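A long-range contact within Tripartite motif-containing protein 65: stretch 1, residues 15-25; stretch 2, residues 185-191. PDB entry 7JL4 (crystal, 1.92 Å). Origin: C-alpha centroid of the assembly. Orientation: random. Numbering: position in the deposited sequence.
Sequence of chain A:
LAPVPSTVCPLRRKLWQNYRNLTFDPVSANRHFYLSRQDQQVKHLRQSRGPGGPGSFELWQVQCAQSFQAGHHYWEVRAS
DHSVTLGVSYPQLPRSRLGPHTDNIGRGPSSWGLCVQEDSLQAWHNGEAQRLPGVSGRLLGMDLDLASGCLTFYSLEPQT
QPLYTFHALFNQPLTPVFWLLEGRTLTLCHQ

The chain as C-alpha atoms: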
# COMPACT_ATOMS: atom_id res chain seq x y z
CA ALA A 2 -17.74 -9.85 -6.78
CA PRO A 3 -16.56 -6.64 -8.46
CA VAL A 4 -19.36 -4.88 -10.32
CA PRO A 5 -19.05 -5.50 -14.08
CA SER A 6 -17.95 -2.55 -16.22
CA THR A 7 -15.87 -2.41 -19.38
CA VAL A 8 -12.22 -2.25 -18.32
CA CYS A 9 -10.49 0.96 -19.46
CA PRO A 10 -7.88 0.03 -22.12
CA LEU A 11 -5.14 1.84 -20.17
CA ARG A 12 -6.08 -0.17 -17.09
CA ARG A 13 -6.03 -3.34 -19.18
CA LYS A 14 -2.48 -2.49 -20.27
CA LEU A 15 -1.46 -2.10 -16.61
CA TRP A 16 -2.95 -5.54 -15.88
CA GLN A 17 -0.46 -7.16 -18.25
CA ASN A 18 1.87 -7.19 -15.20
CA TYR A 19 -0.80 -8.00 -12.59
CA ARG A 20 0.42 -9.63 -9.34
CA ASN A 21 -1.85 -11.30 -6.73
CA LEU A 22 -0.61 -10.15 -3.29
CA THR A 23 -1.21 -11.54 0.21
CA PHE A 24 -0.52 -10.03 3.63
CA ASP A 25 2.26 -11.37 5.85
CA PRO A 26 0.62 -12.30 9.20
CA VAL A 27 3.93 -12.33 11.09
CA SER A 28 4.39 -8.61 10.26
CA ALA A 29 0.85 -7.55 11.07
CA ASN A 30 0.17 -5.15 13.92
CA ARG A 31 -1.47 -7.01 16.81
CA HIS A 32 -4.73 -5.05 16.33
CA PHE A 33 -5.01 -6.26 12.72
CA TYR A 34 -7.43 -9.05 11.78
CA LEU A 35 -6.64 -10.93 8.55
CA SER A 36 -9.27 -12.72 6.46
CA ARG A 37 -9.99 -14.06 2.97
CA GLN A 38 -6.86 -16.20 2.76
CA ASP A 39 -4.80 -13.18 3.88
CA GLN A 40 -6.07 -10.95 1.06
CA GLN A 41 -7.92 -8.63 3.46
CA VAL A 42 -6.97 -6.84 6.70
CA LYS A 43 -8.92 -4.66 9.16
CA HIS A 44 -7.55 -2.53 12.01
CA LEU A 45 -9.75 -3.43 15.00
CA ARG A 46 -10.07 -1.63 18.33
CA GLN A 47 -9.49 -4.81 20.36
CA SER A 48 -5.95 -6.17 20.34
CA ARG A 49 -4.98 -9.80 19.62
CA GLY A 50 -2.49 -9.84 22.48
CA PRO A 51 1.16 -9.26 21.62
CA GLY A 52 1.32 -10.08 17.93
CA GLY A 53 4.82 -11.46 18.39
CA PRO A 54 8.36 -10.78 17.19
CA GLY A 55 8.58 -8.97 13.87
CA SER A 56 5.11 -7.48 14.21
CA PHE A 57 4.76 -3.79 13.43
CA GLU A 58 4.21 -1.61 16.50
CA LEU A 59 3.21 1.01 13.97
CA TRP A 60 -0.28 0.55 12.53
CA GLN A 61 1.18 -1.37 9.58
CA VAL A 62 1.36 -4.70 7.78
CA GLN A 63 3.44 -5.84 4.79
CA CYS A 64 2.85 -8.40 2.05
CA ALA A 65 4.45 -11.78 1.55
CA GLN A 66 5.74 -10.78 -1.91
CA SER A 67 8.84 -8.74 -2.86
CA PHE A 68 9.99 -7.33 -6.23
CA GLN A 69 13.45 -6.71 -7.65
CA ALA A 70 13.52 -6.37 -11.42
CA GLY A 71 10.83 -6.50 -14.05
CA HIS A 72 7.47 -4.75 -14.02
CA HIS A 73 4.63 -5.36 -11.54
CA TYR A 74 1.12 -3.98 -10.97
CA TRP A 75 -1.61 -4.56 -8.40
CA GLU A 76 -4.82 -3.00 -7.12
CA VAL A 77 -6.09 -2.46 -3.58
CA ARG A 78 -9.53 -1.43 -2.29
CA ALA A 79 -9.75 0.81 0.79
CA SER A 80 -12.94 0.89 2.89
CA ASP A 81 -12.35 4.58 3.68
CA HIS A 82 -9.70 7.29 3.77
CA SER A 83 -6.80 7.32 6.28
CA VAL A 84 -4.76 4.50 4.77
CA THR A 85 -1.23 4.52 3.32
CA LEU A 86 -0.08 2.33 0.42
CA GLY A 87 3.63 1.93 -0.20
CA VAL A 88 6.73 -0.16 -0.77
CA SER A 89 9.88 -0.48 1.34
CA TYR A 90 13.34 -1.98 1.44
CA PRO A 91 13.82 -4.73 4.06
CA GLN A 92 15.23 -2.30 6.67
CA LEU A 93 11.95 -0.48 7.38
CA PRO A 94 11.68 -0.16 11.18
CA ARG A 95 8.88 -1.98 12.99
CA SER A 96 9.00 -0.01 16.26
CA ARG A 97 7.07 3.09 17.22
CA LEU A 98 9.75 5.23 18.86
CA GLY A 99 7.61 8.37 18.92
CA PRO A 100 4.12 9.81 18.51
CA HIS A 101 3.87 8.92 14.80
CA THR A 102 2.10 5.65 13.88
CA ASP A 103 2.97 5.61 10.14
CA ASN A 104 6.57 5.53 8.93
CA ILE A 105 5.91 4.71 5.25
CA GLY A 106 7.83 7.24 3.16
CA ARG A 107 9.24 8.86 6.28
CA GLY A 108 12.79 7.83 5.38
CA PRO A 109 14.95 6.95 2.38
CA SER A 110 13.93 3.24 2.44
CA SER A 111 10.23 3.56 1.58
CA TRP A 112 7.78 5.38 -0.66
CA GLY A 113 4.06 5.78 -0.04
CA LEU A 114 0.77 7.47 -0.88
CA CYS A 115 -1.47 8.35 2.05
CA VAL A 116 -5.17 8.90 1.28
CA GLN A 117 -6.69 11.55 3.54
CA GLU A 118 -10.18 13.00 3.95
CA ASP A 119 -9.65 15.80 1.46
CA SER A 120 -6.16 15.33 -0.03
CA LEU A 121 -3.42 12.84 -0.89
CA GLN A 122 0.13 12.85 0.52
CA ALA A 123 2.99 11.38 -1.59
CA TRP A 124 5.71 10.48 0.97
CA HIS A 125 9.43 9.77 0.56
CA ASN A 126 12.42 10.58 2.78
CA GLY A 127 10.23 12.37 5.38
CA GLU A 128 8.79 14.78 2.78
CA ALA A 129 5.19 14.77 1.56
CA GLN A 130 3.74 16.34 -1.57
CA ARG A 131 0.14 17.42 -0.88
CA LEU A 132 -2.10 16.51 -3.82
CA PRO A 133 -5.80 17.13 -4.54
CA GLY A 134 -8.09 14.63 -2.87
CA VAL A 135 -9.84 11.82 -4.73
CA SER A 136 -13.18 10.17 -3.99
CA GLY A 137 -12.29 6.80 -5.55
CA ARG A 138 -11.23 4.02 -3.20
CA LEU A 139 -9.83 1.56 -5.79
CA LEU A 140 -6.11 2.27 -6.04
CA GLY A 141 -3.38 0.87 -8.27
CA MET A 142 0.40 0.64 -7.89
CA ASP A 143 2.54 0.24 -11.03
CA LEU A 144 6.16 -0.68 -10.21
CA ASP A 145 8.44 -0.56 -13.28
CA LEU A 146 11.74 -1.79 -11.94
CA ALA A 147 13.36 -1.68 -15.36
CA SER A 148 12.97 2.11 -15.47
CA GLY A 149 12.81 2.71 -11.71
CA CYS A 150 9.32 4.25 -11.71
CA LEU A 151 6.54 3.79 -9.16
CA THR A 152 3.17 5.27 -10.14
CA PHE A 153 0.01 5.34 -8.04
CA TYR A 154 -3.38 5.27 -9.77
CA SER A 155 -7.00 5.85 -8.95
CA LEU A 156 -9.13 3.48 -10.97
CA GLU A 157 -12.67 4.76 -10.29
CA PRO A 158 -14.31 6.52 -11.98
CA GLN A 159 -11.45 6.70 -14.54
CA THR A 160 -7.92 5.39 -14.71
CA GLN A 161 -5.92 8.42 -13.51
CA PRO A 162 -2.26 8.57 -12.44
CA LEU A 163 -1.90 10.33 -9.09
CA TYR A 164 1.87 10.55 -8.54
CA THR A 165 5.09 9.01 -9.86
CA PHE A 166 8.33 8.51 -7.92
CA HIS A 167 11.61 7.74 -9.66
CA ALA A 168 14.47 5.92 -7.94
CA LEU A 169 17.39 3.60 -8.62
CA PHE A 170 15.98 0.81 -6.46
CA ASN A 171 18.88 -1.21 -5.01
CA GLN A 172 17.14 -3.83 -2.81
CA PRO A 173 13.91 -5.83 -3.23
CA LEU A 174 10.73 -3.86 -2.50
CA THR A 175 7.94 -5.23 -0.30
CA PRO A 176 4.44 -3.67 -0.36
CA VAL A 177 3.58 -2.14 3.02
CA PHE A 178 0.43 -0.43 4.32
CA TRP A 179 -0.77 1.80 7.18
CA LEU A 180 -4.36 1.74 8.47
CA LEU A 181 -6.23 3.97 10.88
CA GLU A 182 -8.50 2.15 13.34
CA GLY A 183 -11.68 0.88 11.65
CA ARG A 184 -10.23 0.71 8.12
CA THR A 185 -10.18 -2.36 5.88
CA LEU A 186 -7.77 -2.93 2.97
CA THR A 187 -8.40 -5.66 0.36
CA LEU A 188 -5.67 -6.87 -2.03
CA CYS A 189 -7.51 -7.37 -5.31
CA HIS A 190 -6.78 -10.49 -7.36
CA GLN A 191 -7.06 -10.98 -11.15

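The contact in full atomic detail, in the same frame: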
# COMPACT_ATOMS: atom_id res chain seq x y z
N LEU A 15 -2.11 -1.95 -17.91
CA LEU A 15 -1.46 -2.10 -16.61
C LEU A 15 -1.56 -3.54 -16.11
O LEU A 15 -0.60 -4.07 -15.52
CB LEU A 15 -2.09 -1.15 -15.59
CG LEU A 15 -1.82 0.32 -15.78
CD1 LEU A 15 -2.73 1.17 -14.88
CD2 LEU A 15 -0.36 0.54 -15.46
N TRP A 16 -2.71 -4.18 -16.34
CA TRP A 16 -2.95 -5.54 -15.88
C TRP A 16 -2.04 -6.55 -16.56
O TRP A 16 -2.02 -7.70 -16.13
CB TRP A 16 -4.39 -5.98 -16.14
CG TRP A 16 -5.44 -5.38 -15.25
CD1 TRP A 16 -5.28 -4.41 -14.27
CD2 TRP A 16 -6.83 -5.71 -15.26
NE1 TRP A 16 -6.50 -4.14 -13.68
CE2 TRP A 16 -7.46 -4.93 -14.27
CE3 TRP A 16 -7.61 -6.60 -16.02
CZ2 TRP A 16 -8.84 -5.02 -14.02
CZ3 TRP A 16 -8.97 -6.69 -15.77
CH2 TRP A 16 -9.57 -5.89 -14.78
N GLN A 17 -1.34 -6.18 -17.63
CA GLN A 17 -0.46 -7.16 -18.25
C GLN A 17 0.64 -7.61 -17.28
O GLN A 17 1.19 -8.71 -17.45
CB GLN A 17 0.13 -6.60 -19.54
CG GLN A 17 -0.99 -6.31 -20.58
CD GLN A 17 -2.04 -7.44 -20.73
OE1 GLN A 17 -1.74 -8.57 -21.18
NE2 GLN A 17 -3.29 -7.15 -20.31
N ASN A 18 0.91 -6.83 -16.24
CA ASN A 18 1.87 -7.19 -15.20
C ASN A 18 1.21 -7.45 -13.85
O ASN A 18 1.85 -7.30 -12.80
CB ASN A 18 2.92 -6.09 -15.07
CG ASN A 18 3.64 -5.81 -16.37
OD1 ASN A 18 4.25 -6.70 -16.97
ND2 ASN A 18 3.54 -4.58 -16.83
N TYR A 19 -0.05 -7.89 -13.85
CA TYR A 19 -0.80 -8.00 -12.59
C TYR A 19 -0.19 -9.05 -11.67
O TYR A 19 0.16 -10.15 -12.09
CB TYR A 19 -2.27 -8.34 -12.88
CG TYR A 19 -3.17 -7.91 -11.74
CD1 TYR A 19 -3.19 -8.61 -10.53
CD2 TYR A 19 -3.85 -6.70 -11.81
CE1 TYR A 19 -3.97 -8.17 -9.48
CE2 TYR A 19 -4.61 -6.23 -10.75
CZ TYR A 19 -4.64 -6.96 -9.59
OH TYR A 19 -5.39 -6.53 -8.53
N ARG A 20 -0.07 -8.71 -10.38
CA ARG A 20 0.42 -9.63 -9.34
C ARG A 20 -0.60 -9.78 -8.23
O ARG A 20 -1.10 -8.78 -7.70
CB ARG A 20 1.75 -9.14 -8.74
CG ARG A 20 2.85 -8.78 -9.73
CD ARG A 20 3.46 -10.01 -10.48
NE ARG A 20 4.33 -9.53 -11.56
CZ ARG A 20 4.22 -9.84 -12.85
NH1 ARG A 20 3.33 -10.73 -13.27
NH2 ARG A 20 5.06 -9.29 -13.72
N ASN A 21 -0.90 -11.03 -7.83
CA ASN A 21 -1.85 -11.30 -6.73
C ASN A 21 -1.09 -11.32 -5.39
O ASN A 21 -0.32 -12.24 -5.12
CB ASN A 21 -2.62 -12.60 -6.98
CG ASN A 21 -3.57 -12.52 -8.19
OD1 ASN A 21 -4.00 -11.44 -8.59
ND2 ASN A 21 -3.89 -13.68 -8.79
N LEU A 22 -1.33 -10.33 -4.55
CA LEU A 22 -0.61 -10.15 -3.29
C LEU A 22 -1.37 -10.75 -2.12
O LEU A 22 -2.60 -10.89 -2.15
CB LEU A 22 -0.37 -8.66 -3.01
CG LEU A 22 0.36 -7.82 -4.06
CD1 LEU A 22 0.50 -6.40 -3.53
CD2 LEU A 22 1.70 -8.44 -4.47
N THR A 23 -0.62 -11.11 -1.07
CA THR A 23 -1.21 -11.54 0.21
C THR A 23 -0.46 -10.87 1.36
O THR A 23 0.73 -10.58 1.25
CB THR A 23 -1.17 -13.07 0.39
OG1 THR A 23 0.18 -13.53 0.25
CG2 THR A 23 -2.04 -13.77 -0.63
N PHE A 24 -1.17 -10.62 2.46
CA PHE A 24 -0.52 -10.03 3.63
C PHE A 24 0.35 -11.06 4.35
O PHE A 24 0.14 -12.27 4.25
CB PHE A 24 -1.58 -9.46 4.59
CG PHE A 24 -2.31 -8.28 4.01
CD1 PHE A 24 -1.65 -7.08 3.77
CD2 PHE A 24 -3.66 -8.38 3.70
CE1 PHE A 24 -2.34 -5.98 3.24
CE2 PHE A 24 -4.37 -7.28 3.20
CZ PHE A 24 -3.70 -6.08 2.95
N ASP A 25 1.38 -10.56 5.04
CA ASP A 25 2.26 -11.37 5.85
C ASP A 25 1.77 -11.30 7.29
O ASP A 25 1.92 -10.24 7.92
CB ASP A 25 3.70 -10.85 5.74
CG ASP A 25 4.66 -11.49 6.74
OD1 ASP A 25 4.27 -12.42 7.48
OD2 ASP A 25 5.83 -11.02 6.79
N THR A 185 -10.46 -1.08 6.52
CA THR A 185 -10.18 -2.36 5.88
C THR A 185 -9.44 -2.10 4.57
O THR A 185 -9.78 -1.16 3.84
CB THR A 185 -11.48 -3.14 5.59
OG1 THR A 185 -12.10 -3.50 6.82
CG2 THR A 185 -11.22 -4.42 4.79
N LEU A 186 -8.40 -2.90 4.29
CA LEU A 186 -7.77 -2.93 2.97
C LEU A 186 -7.91 -4.33 2.38
O LEU A 186 -7.69 -5.32 3.08
CB LEU A 186 -6.28 -2.57 3.01
CG LEU A 186 -5.87 -1.13 3.35
CD1 LEU A 186 -4.35 -0.98 3.41
CD2 LEU A 186 -6.43 -0.19 2.31
N THR A 187 -8.25 -4.40 1.09
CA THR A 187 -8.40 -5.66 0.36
C THR A 187 -7.45 -5.67 -0.83
O THR A 187 -7.51 -4.78 -1.69
CB THR A 187 -9.85 -5.82 -0.12
OG1 THR A 187 -10.75 -5.63 0.99
CG2 THR A 187 -10.05 -7.20 -0.72
N LEU A 188 -6.57 -6.68 -0.89
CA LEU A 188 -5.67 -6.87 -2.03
C LEU A 188 -6.45 -7.55 -3.14
O LEU A 188 -6.90 -8.69 -2.98
CB LEU A 188 -4.47 -7.72 -1.62
CG LEU A 188 -3.70 -7.21 -0.40
CD1 LEU A 188 -2.71 -8.24 0.09
CD2 LEU A 188 -2.98 -5.93 -0.72
N CYS A 189 -6.65 -6.86 -4.26
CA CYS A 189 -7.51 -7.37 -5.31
C CYS A 189 -6.74 -8.39 -6.14
O CYS A 189 -5.56 -8.18 -6.44
CB CYS A 189 -8.01 -6.24 -6.21
SG CYS A 189 -8.93 -4.95 -5.32
N HIS A 190 -7.40 -9.48 -6.52
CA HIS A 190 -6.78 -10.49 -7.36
C HIS A 190 -7.41 -10.51 -8.76
O HIS A 190 -8.60 -10.24 -8.92
CB HIS A 190 -6.88 -11.88 -6.73
CG HIS A 190 -5.92 -12.09 -5.60
ND1 HIS A 190 -5.72 -13.33 -5.02
CD2 HIS A 190 -5.09 -11.24 -4.95
CE1 HIS A 190 -4.82 -13.23 -4.07
NE2 HIS A 190 -4.42 -11.97 -4.00
N GLN A 191 -6.58 -10.83 -9.76
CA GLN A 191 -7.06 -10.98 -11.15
C GLN A 191 -6.52 -12.25 -11.77
O GLN A 191 -5.97 -13.09 -11.07
CB GLN A 191 -6.66 -9.78 -12.01
CG GLN A 191 -7.24 -8.44 -11.59
CD GLN A 191 -8.70 -8.31 -11.96
OE1 GLN A 191 -9.22 -9.04 -12.82
NE2 GLN A 191 -9.38 -7.36 -11.34
O HOH W 1 -8.11 -5.83 -9.91
O HOH W 2 -3.01 -8.16 -5.71

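Residues at least 162 positions apart in sequence meet here, and the two stretches bury 628 Å² between them, both sides summed. Stretch 2 enters as a strand and finishes at the chain's last residue; along it apolar packing is joined, from Cys-189 onward, by hydrogen bonds.

Thr-185 lies out of reach of stretch 1. Leu-186 points its CB toward the other stretch, but its contact is modest: CB lies 4.4 Å from Phe-24 CZ, and its carbonyl O sits 3.9 Å from Phe-24 CE2, at the ring edge. Thr-187 follows with CB directed away, as strand alternation predicts, and loses no area to stretch 1.

Leu-188 returns to the interface and gives up 100 Å². Its CD1 stands 3.6 Å from the centroid of the Phe-24 ring and only 8° off the ring normal, a CH-pi contact over the face, while CG is 3.5 Å from Phe-24 CZ. The same CD1 also lies 3.9 Å from Leu-22 CB and 3.6 Å from Thr-23 CA. A branched aliphatic side chain suits this buried place because it can meet a flat ring and still fill space against the neighbouring backbone. Phe-24 starts sideways from its CA, yet its ring end comes nearer.

Cys-189 contributes chiefly through its backbone. Its O accepts a hydrogen bond from Tyr-19 OH at 2.7 Å, near the plane of the tyrosine ring. Water 2 donates to the same Cys-189 O (2.7 Å) and to Arg-20 O (2.8 Å), and accepts from Leu-22 N (3.0 Å), so it bridges the two backbones.

His-190 CA lies 5.0 Å from Asn-21 CA. The imidazole NE2 donates to Leu-22 O at 2.8 Å with an N-H...O angle of 176°, almost linear. Asn-21 CB covers one face of the ring, 3.4 Å from its centroid and 7° off the normal, so a single planar side chain supplies both an in-plane donor and a packing face.

Gln-191 is paired with Asn-21 by two hydrogen bonds: its N donates to Asn-21 OD1 (2.9 Å, 160°), and Asn-21 ND2 donates to its O (3.1 Å, 162°). A carboxamide fits because it offers acceptor and donor together to one residue's backbone. The Gln-191 side chain meanwhile lays CG over the Tyr-19 ring, 3.6 Å from the centroid and 15° off the normal. Farther out, its NE2 approaches Trp-16 CZ2 at 3.6 Å, and OE1 lies over one face of that indole.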